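Local structure of LYND (Lyngbya aestuarii, 4V1T) at residues W191-V195 and T285-K289; T201-L207 and I304-R308; R210-N214 and S360-V365. The protein probably acts as a YcaO-family cyclodehydratase, using ATP and magnesium to turn cysteine residues of cyanobactin precursor peptides into thiazolines. All coordinates share one frame; numbering follows the deposited sequence.

Interaction 1 (W191-V195 and T285-K289); sequences WLGPV and TLDGK
Leu286 packs its side chain across Leu192 and Val195, while its backbone oxygen takes the N-H of Val195. Its CB lies 4.1 Å from Val195 CG2, the two side chains crossing at about a right angle. CG stands anti to the carbonyl carbon (chi1 -63°), which carries the chain along the strand toward Leu192. There the branches diverge: Leu286 CD1 presses on Leu192 CG at 3.5 Å, tighter than usual for two carbons, and also meets Leu192 CD1 at 3.7 Å, whereas CD2 merely skirts Leu192 O. Helix 250-275, through Phe259 and Trp267, and Leu181 of the neighbouring strand close round this apolar patch, and Leu298 of the second subunit packs on Leu286.

The polar evidence centres on Leu286 O. Val195 N reaches it at 2.9 Å with an N-H...O angle of 163°, from well above the carbonyl plane. Lys289 N comes from the opposite face to close the type II turn Leu286-Lys289, at whose third position Gly288 has a positive phi of 68°. Gly288 N in turn gives a weak bond to Val195 O at 3.5 Å, and Asp287 CA directs its hydrogen at the same oxygen.

Alongside, Gly193 is hemmed in: a side chain there would strike Lys289 O and the preceding carbonyl. It leads into the cis peptide of Pro194, whose CA sits 3.0 Å from Lys289 O. Val195 and Asp287 form a single beta bridge. The chemistry implies a turn seated on the strand by one good backbone bond and one weak one, and packed against it by leucine and valine branches.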
# COMPACT_ATOMS: atom_id res chain seq x y z
N TRP B 191 5.60 12.64 -18.69
CA TRP B 191 4.15 12.58 -18.47
C TRP B 191 3.53 11.95 -19.70
O TRP B 191 3.84 12.33 -20.83
CB TRP B 191 3.53 13.96 -18.25
CG TRP B 191 3.97 14.66 -17.00
CD1 TRP B 191 5.21 14.63 -16.43
CD2 TRP B 191 3.16 15.52 -16.19
NE1 TRP B 191 5.22 15.41 -15.29
CE2 TRP B 191 3.98 15.97 -15.13
CE3 TRP B 191 1.83 15.94 -16.25
CZ2 TRP B 191 3.50 16.83 -14.14
CZ3 TRP B 191 1.36 16.80 -15.27
CH2 TRP B 191 2.20 17.24 -14.22
N LEU B 192 2.67 10.97 -19.47
CA LEU B 192 2.04 10.23 -20.54
C LEU B 192 0.54 10.08 -20.23
O LEU B 192 0.16 9.51 -19.22
CB LEU B 192 2.72 8.86 -20.69
CG LEU B 192 2.14 7.88 -21.70
CD1 LEU B 192 2.17 8.45 -23.11
CD2 LEU B 192 2.89 6.56 -21.64
N GLY B 193 -0.29 10.61 -21.11
CA GLY B 193 -1.73 10.61 -20.90
C GLY B 193 -2.18 11.92 -20.31
O GLY B 193 -1.36 12.79 -20.00
N PRO B 194 -3.49 12.08 -20.13
CA PRO B 194 -4.48 11.06 -20.47
C PRO B 194 -4.89 11.07 -21.93
O PRO B 194 -4.50 11.96 -22.69
CB PRO B 194 -5.66 11.44 -19.60
CG PRO B 194 -5.62 12.93 -19.60
CD PRO B 194 -4.15 13.31 -19.63
N VAL B 195 -5.67 10.06 -22.30
CA VAL B 195 -6.51 10.13 -23.47
C VAL B 195 -7.80 10.80 -23.02
O VAL B 195 -8.51 10.28 -22.16
CB VAL B 195 -6.82 8.74 -24.05
CG1 VAL B 195 -7.95 8.80 -25.07
CG2 VAL B 195 -5.57 8.15 -24.69
N THR B 285 -5.88 1.33 -20.72
CA THR B 285 -5.28 2.31 -21.61
C THR B 285 -5.22 3.64 -20.85
O THR B 285 -5.61 3.72 -19.69
CB THR B 285 -6.08 2.44 -22.92
OG1 THR B 285 -7.47 2.48 -22.63
CG2 THR B 285 -5.81 1.26 -23.82
N LEU B 286 -4.74 4.69 -21.50
CA LEU B 286 -4.48 5.96 -20.82
C LEU B 286 -5.72 6.85 -20.67
O LEU B 286 -5.60 8.01 -20.28
CB LEU B 286 -3.39 6.72 -21.56
CG LEU B 286 -2.03 6.04 -21.61
CD1 LEU B 286 -1.09 6.84 -22.49
CD2 LEU B 286 -1.45 5.89 -20.22
N ASP B 287 -6.90 6.33 -20.99
CA ASP B 287 -8.13 7.12 -20.85
C ASP B 287 -8.39 7.44 -19.38
O ASP B 287 -8.55 6.55 -18.55
CB ASP B 287 -9.33 6.39 -21.46
CG ASP B 287 -9.49 4.97 -20.93
OD1 ASP B 287 -8.47 4.26 -20.76
OD2 ASP B 287 -10.63 4.56 -20.67
N GLY B 288 -8.43 8.73 -19.07
CA GLY B 288 -8.65 9.19 -17.70
C GLY B 288 -7.52 8.89 -16.74
O GLY B 288 -7.72 8.82 -15.52
N LYS B 289 -6.32 8.71 -17.28
CA LYS B 289 -5.14 8.32 -16.50
C LYS B 289 -3.93 9.09 -16.97
O LYS B 289 -3.73 9.27 -18.17
CB LYS B 289 -4.85 6.83 -16.66
CG LYS B 289 -5.12 5.99 -15.43
CD LYS B 289 -4.33 4.68 -15.47
CE LYS B 289 -4.76 3.78 -16.62
NZ LYS B 289 -3.72 2.76 -16.96

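Interaction 2 (T201-L207 and I304-R308). With ZN (zinc ion), chain K.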
# COMPACT_ATOMS: atom_id res chain seq x y z
N THR B 201 -14.50 10.85 -20.35
CA THR B 201 -13.45 11.21 -19.41
C THR B 201 -13.56 12.68 -19.04
O THR B 201 -14.38 13.41 -19.60
CB THR B 201 -12.05 10.96 -20.00
OG1 THR B 201 -11.84 11.84 -21.11
CG2 THR B 201 -11.91 9.51 -20.46
N GLY B 202 -12.73 13.11 -18.09
CA GLY B 202 -12.63 14.52 -17.80
C GLY B 202 -11.98 15.24 -18.97
O GLY B 202 -11.34 14.61 -19.80
N CYS B 203 -12.16 16.55 -19.03
CA CYS B 203 -11.52 17.36 -20.07
C CYS B 203 -10.17 17.87 -19.56
O CYS B 203 -9.76 17.56 -18.43
CB CYS B 203 -12.44 18.52 -20.45
SG CYS B 203 -12.82 19.70 -19.10
N TRP B 204 -9.46 18.63 -20.39
CA TRP B 204 -8.19 19.19 -19.97
C TRP B 204 -8.39 20.19 -18.84
O TRP B 204 -7.51 20.37 -18.00
CB TRP B 204 -7.48 19.86 -21.14
CG TRP B 204 -6.29 20.66 -20.73
CD1 TRP B 204 -5.01 20.21 -20.59
CD2 TRP B 204 -6.27 22.04 -20.39
NE1 TRP B 204 -4.19 21.24 -20.18
CE2 TRP B 204 -4.94 22.38 -20.05
CE3 TRP B 204 -7.25 23.04 -20.34
CZ2 TRP B 204 -4.56 23.66 -19.68
CZ3 TRP B 204 -6.87 24.32 -19.97
CH2 TRP B 204 -5.54 24.62 -19.64
N ASP B 205 -9.55 20.83 -18.81
CA ASP B 205 -9.86 21.79 -17.76
C ASP B 205 -10.07 21.09 -16.42
O ASP B 205 -9.72 21.64 -15.37
CB ASP B 205 -11.11 22.60 -18.14
CG ASP B 205 -11.03 24.03 -17.68
OD1 ASP B 205 -10.26 24.32 -16.74
OD2 ASP B 205 -11.73 24.87 -18.27
N CYS B 206 -10.67 19.89 -16.45
CA CYS B 206 -10.77 19.05 -15.25
C CYS B 206 -9.39 18.82 -14.63
O CYS B 206 -9.22 18.89 -13.42
CB CYS B 206 -11.41 17.69 -15.56
SG CYS B 206 -13.15 17.72 -16.04
N LEU B 207 -8.43 18.53 -15.49
CA LEU B 207 -7.05 18.30 -15.08
C LEU B 207 -6.38 19.61 -14.64
O LEU B 207 -5.74 19.68 -13.58
CB LEU B 207 -6.27 17.66 -16.24
CG LEU B 207 -4.76 17.50 -16.09
CD1 LEU B 207 -4.42 16.52 -14.99
CD2 LEU B 207 -4.15 17.07 -17.39
N ILE B 304 -5.18 9.08 -11.37
CA ILE B 304 -6.55 9.02 -11.87
C ILE B 304 -7.13 10.42 -12.08
O ILE B 304 -7.20 11.20 -11.15
CB ILE B 304 -7.49 8.27 -10.91
CG1 ILE B 304 -6.94 6.86 -10.59
CG2 ILE B 304 -8.90 8.16 -11.50
CD1 ILE B 304 -7.26 5.82 -11.63
N LEU B 305 -7.58 10.70 -13.30
CA LEU B 305 -8.28 11.94 -13.59
C LEU B 305 -9.78 11.76 -13.42
O LEU B 305 -10.42 11.03 -14.17
CB LEU B 305 -7.97 12.41 -15.02
CG LEU B 305 -8.79 13.61 -15.50
CD1 LEU B 305 -8.50 14.83 -14.64
CD2 LEU B 305 -8.49 13.91 -16.97
N ILE B 306 -10.34 12.46 -12.45
CA ILE B 306 -11.78 12.44 -12.23
C ILE B 306 -12.43 13.48 -13.14
O ILE B 306 -12.00 14.61 -13.20
CB ILE B 306 -12.14 12.72 -10.76
CG1 ILE B 306 -11.83 11.50 -9.89
CG2 ILE B 306 -13.64 13.03 -10.61
CD1 ILE B 306 -10.37 11.33 -9.55
N LYS B 307 -13.48 13.07 -13.84
CA LYS B 307 -14.29 14.01 -14.60
C LYS B 307 -15.14 14.81 -13.63
O LYS B 307 -15.99 14.26 -12.94
CB LYS B 307 -15.17 13.25 -15.60
CG LYS B 307 -16.17 14.13 -16.34
CD LYS B 307 -16.99 13.29 -17.31
CE LYS B 307 -18.46 13.69 -17.34
NZ LYS B 307 -18.75 14.68 -18.39
N ARG B 308 -14.88 16.11 -13.56
CA ARG B 308 -15.59 16.98 -12.62
C ARG B 308 -16.95 17.34 -13.16
O ARG B 308 -17.07 17.93 -14.24
CB ARG B 308 -14.76 18.24 -12.33
CG ARG B 308 -13.32 17.95 -11.94
CD ARG B 308 -12.54 19.22 -11.64
NE ARG B 308 -13.07 19.91 -10.46
CZ ARG B 308 -13.49 21.17 -10.43
NH1 ARG B 308 -13.46 21.93 -11.52
NH2 ARG B 308 -13.95 21.68 -9.29
ZN ZN K . -14.04 19.27 -17.60
O HOH W 1 -11.11 11.03 -16.69
O HOH W 2 -10.19 16.47 -12.00
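Cys206 SG is gripped from three directions. It binds the zinc ion at 2.4 Å, accepts the backbone N-H of Arg308 at 3.4 Å with an N-H...S angle of 161°, and takes a weak bond from Cys203 N. The side-chain torsion of Cys206 sets SG anti to its own carbonyl carbon (chi1 -67°), turned toward the 304-308 backbone and the metal together. Such N-H groups aimed at a metal-bound sulfur would probably draw off part of its negative charge.

Cys203 SG, 2.0 Å from the zinc ion, also accepts weakly from Cys206 N. These reciprocal bonds make a capping box, with Cys203 as N-cap of the helix that starts at Trp204. The two cysteines are the first CxxC pair of a four-cysteine zinc site, completed by Cys311 and Cys314 a few residues beyond Arg308; the metal ties the helix start to the loop that follows strand 299-304.

Beside the site, Leu305 points into the contact. One branch, CD1, lies 3.8 Å from Leu207 CA and also touches the CB atoms of Leu207 and Cys206; the other, CD2, faces the carbonyl oxygens of Gly202 and Cys203. Lys307 passes along the Thr201-Gly202 backbone, its CB 3.5 Å from Gly202 N. A CB on Gly202 would press on Lys307 CA and Leu305 CG, so a side chain there would be disfavoured.

Two waters bridge the backbones. One accepts from Gly202 N and donates to Leu305 O; the second donates to Cys206 O and to Ile306 O. The aliphatic part of Arg308 lies against Cys206, while its NE forms a salt bridge with Asp724.

Interaction 3 (R210-N214 and S360-V365)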
# COMPACT_ATOMS: atom_id res chain seq x y z
N ARG B 210 -6.84 20.77 -11.12
CA ARG B 210 -6.03 20.08 -10.13
C ARG B 210 -4.56 20.51 -10.22
O ARG B 210 -3.91 20.74 -9.21
CB ARG B 210 -6.14 18.56 -10.31
CG ARG B 210 -7.53 17.97 -10.09
CD ARG B 210 -7.93 18.03 -8.62
NE ARG B 210 -9.34 17.69 -8.43
CZ ARG B 210 -9.80 16.47 -8.19
NH1 ARG B 210 -8.98 15.43 -8.08
NH2 ARG B 210 -11.11 16.28 -8.04
N LEU B 211 -4.06 20.62 -11.44
CA LEU B 211 -2.66 20.99 -11.68
C LEU B 211 -2.31 22.35 -11.10
O LEU B 211 -1.32 22.46 -10.36
CB LEU B 211 -2.34 20.99 -13.18
CG LEU B 211 -2.19 19.65 -13.87
CD1 LEU B 211 -1.95 19.84 -15.37
CD2 LEU B 211 -1.06 18.84 -13.26
N ARG B 212 -3.10 23.36 -11.44
CA ARG B 212 -2.90 24.73 -10.92
C ARG B 212 -2.76 24.71 -9.40
O ARG B 212 -1.89 25.36 -8.83
CB ARG B 212 -4.08 25.63 -11.33
CG ARG B 212 -3.87 26.37 -12.64
CD ARG B 212 -5.17 26.62 -13.38
NE ARG B 212 -4.94 26.87 -14.80
CZ ARG B 212 -5.84 26.70 -15.76
NH1 ARG B 212 -7.07 26.27 -15.48
NH2 ARG B 212 -5.50 26.94 -17.02
N GLY B 213 -3.62 23.94 -8.75
CA GLY B 213 -3.62 23.84 -7.30
C GLY B 213 -2.40 23.14 -6.73
O GLY B 213 -1.87 23.55 -5.70
N ASN B 214 -1.96 22.08 -7.39
CA ASN B 214 -0.82 21.32 -6.92
C ASN B 214 0.54 21.90 -7.34
O ASN B 214 1.57 21.27 -7.16
CB ASN B 214 -0.94 19.86 -7.39
CG ASN B 214 -2.18 19.19 -6.85
OD1 ASN B 214 -2.62 19.48 -5.74
ND2 ASN B 214 -2.75 18.28 -7.63
N SER B 360 -2.41 12.23 -4.99
CA SER B 360 -1.61 12.44 -6.18
C SER B 360 -1.20 13.90 -6.30
O SER B 360 -2.06 14.78 -6.29
CB SER B 360 -2.38 12.04 -7.43
OG SER B 360 -1.73 12.52 -8.59
N PRO B 361 0.10 14.17 -6.45
CA PRO B 361 0.53 15.56 -6.61
C PRO B 361 0.27 16.12 -8.00
O PRO B 361 0.61 17.26 -8.27
CB PRO B 361 2.03 15.49 -6.32
CG PRO B 361 2.43 14.13 -6.73
CD PRO B 361 1.25 13.24 -6.45
N VAL B 362 -0.34 15.31 -8.88
CA VAL B 362 -0.62 15.72 -10.26
C VAL B 362 -2.11 15.91 -10.47
O VAL B 362 -2.55 17.00 -10.85
CB VAL B 362 -0.09 14.66 -11.26
CG1 VAL B 362 -0.42 15.06 -12.69
CG2 VAL B 362 1.41 14.47 -11.07
N THR B 363 -2.88 14.87 -10.20
CA THR B 363 -4.31 14.85 -10.46
C THR B 363 -5.14 14.84 -9.17
O THR B 363 -6.37 14.93 -9.21
CB THR B 363 -4.70 13.60 -11.28
OG1 THR B 363 -5.98 13.80 -11.87
CG2 THR B 363 -4.72 12.37 -10.39
N GLY B 364 -4.45 14.72 -8.04
CA GLY B 364 -5.12 14.55 -6.76
C GLY B 364 -5.31 15.84 -5.99
O GLY B 364 -5.08 16.92 -6.50
N VAL B 365 -5.74 15.69 -4.74
CA VAL B 365 -5.99 16.82 -3.85
C VAL B 365 -5.13 16.75 -2.60
O VAL B 365 -5.07 17.71 -1.84
CB VAL B 365 -7.47 16.90 -3.43
CG1 VAL B 365 -8.35 17.09 -4.66
CG2 VAL B 365 -7.88 15.65 -2.68
O HOH W 3 -2.45 16.88 -4.39
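Arg210 and Asn214, one turn apart, supply the side-chain donors that meet the carbonyl oxygens of the 360-365 loop. Arg210 NH1 donates to Thr363 O at 2.9 Å; the donor lies in the carbonyl plane with a C=O...N angle of 154°, although the oxygen is tilted somewhat from the guanidinium plane. A bend at chi2 (-70°) brings the aliphatic part back over the same carbonyl, with CG 3.4 Å from Thr363 O. Val365 CG1 rests over one face of the guanidinium, offset toward its rim. The other terminal nitrogen, NH2, is met by Asp724 in a salt bridge, so the group is held by an acid and a backbone oxygen together. An alanine here would probably leave Thr363 O without this donor, Asp724 with Arg308 as its remaining arginine partner among those described, and a gap beneath Val365.

Asn214 ND2 gives its straightest bond to Gly364 O, at 2.9 Å with an N-H...O angle of 173°; the oxygen lies in the amide plane, while the nitrogen stands above the carbonyl plane. ND2 also makes a weak bond to Val362 O, 3.5 Å away. The amide oxygen, OD1, accepts from a water that also donates to Ser360 O. Asn214 CB comes to 3.2 Å from Pro361 O. Leu211 adds the apolar part: its CD2 lies 3.9 Å from Val362 CG1, the two side chains side by side and pointing the same way.

Within the loop, Ser360 OG accepts from Val362 N and Thr363 N, and is also hydrogen-bonded to His303 ND1. The two backbone bonds define an ST turn and an ST motif in a loop to whose carbonyl oxygens Arg210 of helix 204-213 and Asn214, just past that range, donate.

In the fold
Along the chain all first segments precede all second ones, in the order 1, 2, 3 both times, so the three contacts interleave. Their centres lie about 11 Å apart from 1 to 2 and from 2 to 3, and about 15 Å from 1 to 3. Interaction 1 joins strand 189-196 of the mixed sheet to the turn entering strand 289-294; interactions 2 and 3 share helix 204-213. They touch directly: Gly288 O lies 2.9 Å from Leu305 N, Ile304 O lies 3.0 Å from Thr363 OG1, and Trp191 CZ3 packs 3.6 Å from Val362 CG1. The series thus runs from the sheet past the zinc site toward the side chain of Val365, which is about 12 Å from bound ADP.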